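Local coordinates for protein probable porin (PDB 2Y0H) that probably works as an outer-membrane porin of the OprD family, letting small solutes cross through its beta-barrel, at residues S161-H173 with G270-T282. Sequence-based numbering, arbitrary orientation.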
ATOM      1  N   SER A 161      -5.322 -19.102 -12.339  1.00 75.67           N
ATOM      2  CA  SER A 161      -4.731 -19.480 -11.059  1.00 77.03           C
ATOM      3  C   SER A 161      -4.973 -18.401 -10.007  1.00 74.62           C
ATOM      4  O   SER A 161      -4.079 -18.071  -9.222  1.00 77.22           O
ATOM      5  CB  SER A 161      -3.227 -19.724 -11.214  1.00 79.28           C
ATOM      6  OG  SER A 161      -2.541 -18.516 -11.501  1.00 80.28           O
ATOM      7  N   ASP A 162      -6.183 -17.854  -9.995  1.00 68.55           N
ATOM      8  CA  ASP A 162      -6.513 -16.761  -9.089  1.00 62.33           C
ATOM      9  C   ASP A 162      -7.245 -17.248  -7.829  1.00 58.07           C
ATOM     10  O   ASP A 162      -7.049 -18.380  -7.372  1.00 57.27           O
ATOM     11  CB  ASP A 162      -7.327 -15.679  -9.814  1.00 62.09           C
ATOM     12  CG  ASP A 162      -6.513 -14.924 -10.866  1.00 66.03           C
ATOM     13  OD1 ASP A 162      -5.356 -15.319 -11.138  1.00 69.51           O
ATOM     14  OD2 ASP A 162      -7.033 -13.924 -11.419  1.00 62.66           O
ATOM     15  N   ASP A 163      -8.095 -16.384  -7.289  1.00 45.83           N
ATOM     16  CA  ASP A 163      -8.684 -16.552  -5.958  1.00 41.19           C
ATOM     17  C   ASP A 163      -7.726 -16.093  -4.882  1.00 35.07           C
ATOM     18  O   ASP A 163      -6.506 -16.154  -5.042  1.00 31.05           O
ATOM     19  CB  ASP A 163      -9.142 -17.983  -5.687  1.00 43.22           C
ATOM     20  CG  ASP A 163     -10.279 -18.395  -6.576  1.00 43.46           C
ATOM     21  OD1 ASP A 163     -10.881 -17.502  -7.207  1.00 45.11           O
ATOM     22  OD2 ASP A 163     -10.557 -19.607  -6.654  1.00 50.24           O
ATOM     23  N   MET A 164      -8.307 -15.648  -3.775  1.00 34.81           N
ATOM     24  CA  MET A 164      -7.579 -14.942  -2.733  1.00 30.33           C
ATOM     25  C   MET A 164      -7.370 -15.772  -1.469  1.00 28.23           C
ATOM     26  O   MET A 164      -8.164 -16.656  -1.134  1.00 27.02           O
ATOM     27  CB  MET A 164      -8.301 -13.634  -2.412  1.00 28.25           C
ATOM     28  CG  MET A 164      -8.269 -12.660  -3.569  1.00 28.64           C
ATOM     29  SD  MET A 164      -9.523 -11.382  -3.441  1.00 29.35           S
ATOM     30  CE  MET A 164     -11.036 -12.349  -3.614  1.00 26.39           C
ATOM     31  N   TYR A 165      -6.288 -15.479  -0.766  1.00 24.15           N
ATOM     32  CA  TYR A 165      -5.966 -16.210   0.449  1.00 24.70           C
ATOM     33  C   TYR A 165      -5.073 -15.319   1.299  1.00 23.91           C
ATOM     34  O   TYR A 165      -4.595 -14.291   0.824  1.00 26.68           O
ATOM     35  CB  TYR A 165      -5.309 -17.565   0.118  1.00 24.58           C
ATOM     36  CG  TYR A 165      -4.068 -17.477  -0.765  1.00 30.13           C
ATOM     37  CD1 TYR A 165      -4.174 -17.400  -2.153  1.00 29.00           C
ATOM     38  CD2 TYR A 165      -2.796 -17.456  -0.204  1.00 28.43           C
ATOM     39  CE1 TYR A 165      -3.048 -17.324  -2.956  1.00 27.12           C
ATOM     40  CE2 TYR A 165      -1.668 -17.376  -0.992  1.00 31.69           C
ATOM     41  CZ  TYR A 165      -1.796 -17.309  -2.365  1.00 34.33           C
ATOM     42  OH  TYR A 165      -0.668 -17.222  -3.140  1.00 34.35           O
ATOM     43  N   ILE A 166      -4.879 -15.678   2.563  1.00 27.06           N
ATOM     44  CA  ILE A 166      -3.962 -14.938   3.423  1.00 24.17           C
ATOM     45  C   ILE A 166      -2.551 -15.139   2.903  1.00 28.26           C
ATOM     46  O   ILE A 166      -2.148 -16.272   2.632  1.00 28.48           O
ATOM     47  CB  ILE A 166      -4.028 -15.412   4.891  1.00 25.44           C
ATOM     48  CG1 ILE A 166      -5.399 -15.077   5.515  1.00 24.61           C
ATOM     49  CG2 ILE A 166      -2.846 -14.824   5.694  1.00 26.21           C
ATOM     50  CD1 ILE A 166      -5.712 -15.845   6.806  1.00 19.86           C
ATOM     51  N   MET A 167      -1.812 -14.038   2.763  1.00 26.66           N
ATOM     52  CA  MET A 167      -0.415 -14.081   2.323  1.00 30.68           C
ATOM     53  C   MET A 167       0.402 -15.014   3.215  1.00 33.98           C
ATOM     54  O   MET A 167       0.459 -14.816   4.432  1.00 29.75           O
ATOM     55  CB  MET A 167       0.194 -12.681   2.387  1.00 31.58           C
ATOM     56  CG  MET A 167       1.636 -12.580   1.876  1.00 36.70           C
ATOM     57  SD  MET A 167       1.770 -12.629   0.073  1.00 49.54           S
ATOM     58  CE  MET A 167       1.650 -14.392  -0.260  1.00 48.94           C
ATOM     59  N   GLY A 168       1.031 -16.022   2.613  1.00 35.51           N
ATOM     60  CA  GLY A 168       1.788 -17.009   3.374  1.00 33.11           C
ATOM     61  C   GLY A 168       1.081 -18.342   3.600  1.00 35.38           C
ATOM     62  O   GLY A 168       1.682 -19.275   4.131  1.00 40.73           O
ATOM     63  N   ARG A 169      -0.182 -18.457   3.194  1.00 31.19           N
ATOM     64  CA  ARG A 169      -0.913 -19.716   3.409  1.00 38.97           C
ATOM     65  C   ARG A 169      -1.308 -20.488   2.124  1.00 39.52           C
ATOM     66  O   ARG A 169      -0.893 -20.136   1.017  1.00 38.15           O
ATOM     67  CB  ARG A 169      -2.116 -19.516   4.364  1.00 35.27           C
ATOM     68  CG  ARG A 169      -2.077 -18.207   5.152  1.00 35.68           C
ATOM     69  CD  ARG A 169      -2.190 -18.342   6.680  1.00 38.58           C
ATOM     70  NE  ARG A 169      -3.453 -18.903   7.128  1.00 31.51           N
ATOM     71  CZ  ARG A 169      -3.948 -18.816   8.369  1.00 33.43           C
ATOM     72  NH1 ARG A 169      -3.314 -18.163   9.328  1.00 31.28           N
ATOM     73  NH2 ARG A 169      -5.108 -19.393   8.652  1.00 25.61           N
ATOM     74  N   ASP A 170      -2.115 -21.538   2.296  1.00 39.52           N
ATOM     75  CA  ASP A 170      -2.441 -22.504   1.229  1.00 39.97           C
ATOM     76  C   ASP A 170      -3.223 -21.924   0.030  1.00 42.66           C
ATOM     77  O   ASP A 170      -4.442 -21.695   0.112  1.00 37.19           O
ATOM     78  CB  ASP A 170      -3.209 -23.692   1.837  1.00 34.51           C
ATOM     79  CG  ASP A 170      -3.489 -24.803   0.830  1.00 43.00           C
ATOM     80  OD1 ASP A 170      -3.023 -24.711  -0.333  1.00 40.37           O
ATOM     81  OD2 ASP A 170      -4.188 -25.777   1.214  1.00 42.21           O
ATOM     82  N   LYS A 171      -2.539 -21.711  -1.093  1.00 35.99           N
ATOM     83  CA  LYS A 171      -3.218 -21.119  -2.236  1.00 36.27           C
ATOM     84  C   LYS A 171      -4.313 -22.054  -2.772  1.00 39.12           C
ATOM     85  O   LYS A 171      -5.199 -21.635  -3.512  1.00 36.08           O
ATOM     86  CB  LYS A 171      -2.225 -20.737  -3.327  1.00 40.34           C
ATOM     87  CG  LYS A 171      -2.079 -21.754  -4.441  1.00 41.89           C
ATOM     88  CD  LYS A 171      -1.242 -21.160  -5.570  1.00 52.22           C
ATOM     89  CE  LYS A 171       0.116 -21.831  -5.671  1.00 59.71           C
ATOM     90  NZ  LYS A 171       0.006 -23.232  -6.175  1.00 65.44           N
ATOM     91  N   ALA A 172      -4.255 -23.321  -2.372  1.00 37.31           N
ATOM     92  CA  ALA A 172      -5.291 -24.285  -2.725  1.00 38.39           C
ATOM     93  C   ALA A 172      -6.580 -24.087  -1.907  1.00 38.94           C
ATOM     94  O   ALA A 172      -7.675 -24.405  -2.368  1.00 37.69           O
ATOM     95  CB  ALA A 172      -4.764 -25.707  -2.571  1.00 38.60           C
ATOM     96  N   HIS A 173      -6.459 -23.563  -0.695  1.00 32.71           N
ATOM     97  CA  HIS A 173      -7.655 -23.262   0.081  1.00 33.54           C
ATOM     98  C   HIS A 173      -7.994 -21.766  -0.016  1.00 36.18           C
ATOM     99  O   HIS A 173      -7.826 -20.997   0.936  1.00 33.27           O
ATOM    100  CB  HIS A 173      -7.517 -23.769   1.522  1.00 28.83           C
ATOM    101  CG  HIS A 173      -7.768 -25.242   1.664  1.00 33.63           C
ATOM    102  ND1 HIS A 173      -7.816 -25.879   2.889  1.00 34.40           N
ATOM    103  CD2 HIS A 173      -8.012 -26.200   0.736  1.00 31.15           C
ATOM    104  CE1 HIS A 173      -8.071 -27.163   2.707  1.00 32.48           C
ATOM    105  NE2 HIS A 173      -8.190 -27.385   1.409  1.00 30.46           N
ATOM    106  N   GLY A 270      -1.094 -12.408  19.582  1.00 33.38           N
ATOM    107  CA  GLY A 270      -1.752 -13.646  19.193  1.00 31.91           C
ATOM    108  C   GLY A 270      -0.730 -14.549  18.539  1.00 32.12           C
ATOM    109  O   GLY A 270       0.445 -14.198  18.455  1.00 32.47           O
ATOM    110  N   ASN A 271      -1.133 -15.717  18.062  1.00 34.19           N
ATOM    111  CA  ASN A 271      -0.090 -16.581  17.508  1.00 36.59           C
ATOM    112  C   ASN A 271       0.190 -16.413  16.010  1.00 34.38           C
ATOM    113  O   ASN A 271       1.153 -16.992  15.505  1.00 32.15           O
ATOM    114  CB  ASN A 271      -0.295 -18.052  17.885  1.00 45.87           C
ATOM    115  CG  ASN A 271      -1.214 -18.751  16.948  1.00 46.46           C
ATOM    116  OD1 ASN A 271      -2.317 -18.267  16.687  1.00 49.55           O
ATOM    117  ND2 ASN A 271      -0.769 -19.882  16.400  1.00 40.16           N
ATOM    118  N   ASP A 272      -0.618 -15.602  15.315  1.00 30.76           N
ATOM    119  CA  ASP A 272      -0.433 -15.377  13.879  1.00 29.32           C
ATOM    120  C   ASP A 272       0.203 -14.035  13.500  1.00 28.67           C
ATOM    121  O   ASP A 272       0.068 -13.040  14.206  1.00 28.46           O
ATOM    122  CB  ASP A 272      -1.765 -15.525  13.134  1.00 28.49           C
ATOM    123  CG  ASP A 272      -2.275 -16.952  13.147  1.00 33.62           C
ATOM    124  OD1 ASP A 272      -1.436 -17.862  12.974  1.00 34.07           O
ATOM    125  OD2 ASP A 272      -3.497 -17.161  13.347  1.00 31.16           O
ATOM    126  N   ALA A 273       0.882 -14.024  12.363  1.00 27.22           N
ATOM    127  CA  ALA A 273       1.265 -12.782  11.721  1.00 28.05           C
ATOM    128  C   ALA A 273       0.004 -12.020  11.315  1.00 26.07           C
ATOM    129  O   ALA A 273      -1.068 -12.594  11.208  1.00 25.49           O
ATOM    130  CB  ALA A 273       2.127 -13.062  10.489  1.00 25.02           C
ATOM    131  N   PHE A 274       0.146 -10.719  11.090  1.00 24.78           N
ATOM    132  CA  PHE A 274      -0.941  -9.905  10.574  1.00 26.31           C
ATOM    133  C   PHE A 274      -1.403 -10.387   9.188  1.00 25.56           C
ATOM    134  O   PHE A 274      -0.610 -10.429   8.246  1.00 23.72           O
ATOM    135  CB  PHE A 274      -0.495  -8.442  10.498  1.00 24.64           C
ATOM    136  CG  PHE A 274      -1.561  -7.506  10.013  1.00 26.30           C
ATOM    137  CD1 PHE A 274      -2.777  -7.406  10.693  1.00 22.01           C
ATOM    138  CD2 PHE A 274      -1.350  -6.718   8.879  1.00 24.45           C
ATOM    139  CE1 PHE A 274      -3.764  -6.541  10.261  1.00 22.91           C
ATOM    140  CE2 PHE A 274      -2.337  -5.839   8.427  1.00 23.86           C
ATOM    141  CZ  PHE A 274      -3.548  -5.745   9.121  1.00 25.43           C
ATOM    142  N   PRO A 275      -2.688 -10.751   9.065  1.00 24.09           N
ATOM    143  CA  PRO A 275      -3.228 -11.237   7.784  1.00 27.30           C
ATOM    144  C   PRO A 275      -3.364 -10.125   6.748  1.00 27.09           C
ATOM    145  O   PRO A 275      -3.984  -9.091   7.029  1.00 26.39           O
ATOM    146  CB  PRO A 275      -4.615 -11.763   8.166  1.00 26.90           C
ATOM    147  CG  PRO A 275      -4.564 -11.947   9.675  1.00 28.36           C
ATOM    148  CD  PRO A 275      -3.666 -10.871  10.159  1.00 25.46           C
ATOM    149  N   VAL A 276      -2.762 -10.332   5.579  1.00 26.20           N
ATOM    150  CA  VAL A 276      -3.042  -9.518   4.399  1.00 24.34           C
ATOM    151  C   VAL A 276      -3.409 -10.439   3.261  1.00 24.66           C
ATOM    152  O   VAL A 276      -3.023 -11.613   3.264  1.00 22.52           O
ATOM    153  CB  VAL A 276      -1.828  -8.653   3.973  1.00 30.24           C
ATOM    154  CG1 VAL A 276      -1.664  -7.472   4.909  1.00 30.62           C
ATOM    155  CG2 VAL A 276      -0.541  -9.493   3.934  1.00 30.00           C
ATOM    156  N   LEU A 277      -4.148  -9.912   2.284  1.00 23.81           N
ATOM    157  CA  LEU A 277      -4.440 -10.648   1.054  1.00 27.73           C
ATOM    158  C   LEU A 277      -3.157 -10.996   0.288  1.00 29.87           C
ATOM    159  O   LEU A 277      -2.194 -10.225   0.290  1.00 27.68           O
ATOM    160  CB  LEU A 277      -5.379  -9.840   0.151  1.00 28.58           C
ATOM    161  CG  LEU A 277      -6.781  -9.578   0.719  1.00 29.43           C
ATOM    162  CD1 LEU A 277      -7.583  -8.628  -0.171  1.00 23.64           C
ATOM    163  CD2 LEU A 277      -7.526 -10.894   0.916  1.00 24.49           C
ATOM    164  N   ASN A 278      -3.157 -12.152  -0.369  1.00 26.48           N
ATOM    165  CA  ASN A 278      -2.017 -12.599  -1.168  1.00 31.15           C
ATOM    166  C   ASN A 278      -1.722 -11.630  -2.314  1.00 31.48           C
ATOM    167  O   ASN A 278      -2.570 -10.818  -2.691  1.00 30.93           O
ATOM    168  CB  ASN A 278      -2.320 -13.964  -1.775  1.00 29.47           C
ATOM    169  CG  ASN A 278      -3.452 -13.888  -2.762  1.00 30.57           C
ATOM    170  OD1 ASN A 278      -4.602 -13.654  -2.382  1.00 27.41           O
ATOM    171  ND2 ASN A 278      -3.131 -14.012  -4.045  1.00 28.91           N
ATOM    172  N   GLY A 279      -0.523 -11.733  -2.878  1.00 34.55           N
ATOM    173  CA  GLY A 279      -0.113 -10.880  -3.982  1.00 32.12           C
ATOM    174  C   GLY A 279       0.688  -9.679  -3.505  1.00 32.16           C
ATOM    175  O   GLY A 279       0.715  -8.641  -4.155  1.00 35.02           O
ATOM    176  N   TYR A 280       1.335  -9.819  -2.359  1.00 34.27           N
ATOM    177  CA  TYR A 280       2.131  -8.731  -1.785  1.00 37.85           C
ATOM    178  C   TYR A 280       1.326  -7.448  -1.536  1.00 31.82           C
ATOM    179  O   TYR A 280       1.854  -6.339  -1.584  1.00 31.28           O
ATOM    180  CB  TYR A 280       3.365  -8.449  -2.652  1.00 46.91           C
ATOM    181  CG  TYR A 280       4.331  -9.617  -2.707  1.00 52.61           C
ATOM    182  CD1 TYR A 280       5.151  -9.919  -1.619  1.00 53.55           C
ATOM    183  CD2 TYR A 280       4.416 -10.423  -3.839  1.00 51.12           C
ATOM    184  CE1 TYR A 280       6.037 -10.982  -1.661  1.00 55.27           C
ATOM    185  CE2 TYR A 280       5.298 -11.492  -3.891  1.00 57.17           C
ATOM    186  CZ  TYR A 280       6.107 -11.766  -2.799  1.00 62.13           C
ATOM    187  OH  TYR A 280       6.984 -12.828  -2.846  1.00 64.41           O
ATOM    188  N   THR A 281       0.039  -7.613  -1.282  1.00 28.92           N
ATOM    189  CA  THR A 281      -0.786  -6.512  -0.841  1.00 27.86           C
ATOM    190  C   THR A 281      -0.087  -5.843   0.334  1.00 24.18           C
ATOM    191  O   THR A 281       0.519  -6.505   1.167  1.00 25.96           O
ATOM    192  CB  THR A 281      -2.153  -7.030  -0.401  1.00 28.40           C
ATOM    193  OG1 THR A 281      -2.647  -7.918  -1.408  1.00 32.90           O
ATOM    194  CG2 THR A 281      -3.133  -5.881  -0.215  1.00 29.23           C
ATOM    195  N   THR A 282      -0.159  -4.526   0.386  1.00 29.20           N
ATOM    196  CA  THR A 282       0.578  -3.760   1.382  1.00 28.65           C
ATOM    197  C   THR A 282      -0.206  -3.771   2.686  1.00 27.41           C
ATOM    198  O   THR A 282      -1.365  -3.365   2.708  1.00 29.53           O
ATOM    199  CB  THR A 282       0.743  -2.302   0.913  1.00 28.24           C
ATOM    200  OG1 THR A 282       1.287  -2.286  -0.415  1.00 31.81           O
ATOM    201  CG2 THR A 282       1.646  -1.517   1.853  1.00 27.98           C
TER
HETATM  202  O   HOH W   1      -0.402 -12.579   5.892  1.00 36.74           O
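Ile166 and Leu277 form a single backbone bridge where two long loops cross, one joining strands 143-154 and 178-186, the other strands 259-269 and 300-309. Asn278 N gives to Tyr165 O (2.8 Å), and Met167 N to Val276 O (2.8 Å), the latter almost straight at 177°. Asn278 also bonds through its side chain: OD1 accepts from Tyr165 N at 3.0 Å, with the donor above the carbonyl plane. With CG set between its backbone N and carbonyl carbon (chi1 65°), the amide lies nearly flat over the Tyr165 ring, planes 13° apart, and Asn278 CB makes a CH-pi contact 3.5 Å from the ring centroid. Lys171 CA covers the opposite face, sandwiching the ring. In OprD-family porins, 18-stranded antiparallel barrels, long loops folding inward narrow the channel, and this crossing probably helps shape the pore. A type II turn, closed by Arg169 N to Ile166 O, redirects the chain just past the bridge. A water donates to Met167 O and accepts a longer bond from Val276 N, linking the loops. The bent Met167 chain brings SD above the Tyr280 face, a distant Met-aromatic contact (4.9 Å to the centroid). Met167 CB packs on Val276 CG2 (3.6 Å), and Ile166 CG2 on Pro275 CB. Arg169 NH1 and Asp272 OD1, 4.1 Å apart, are too distant for a salt bridge; the guanidinium bonds to Ser240 and Pro242, while Asp272 OD2 accepts from Asp244 N.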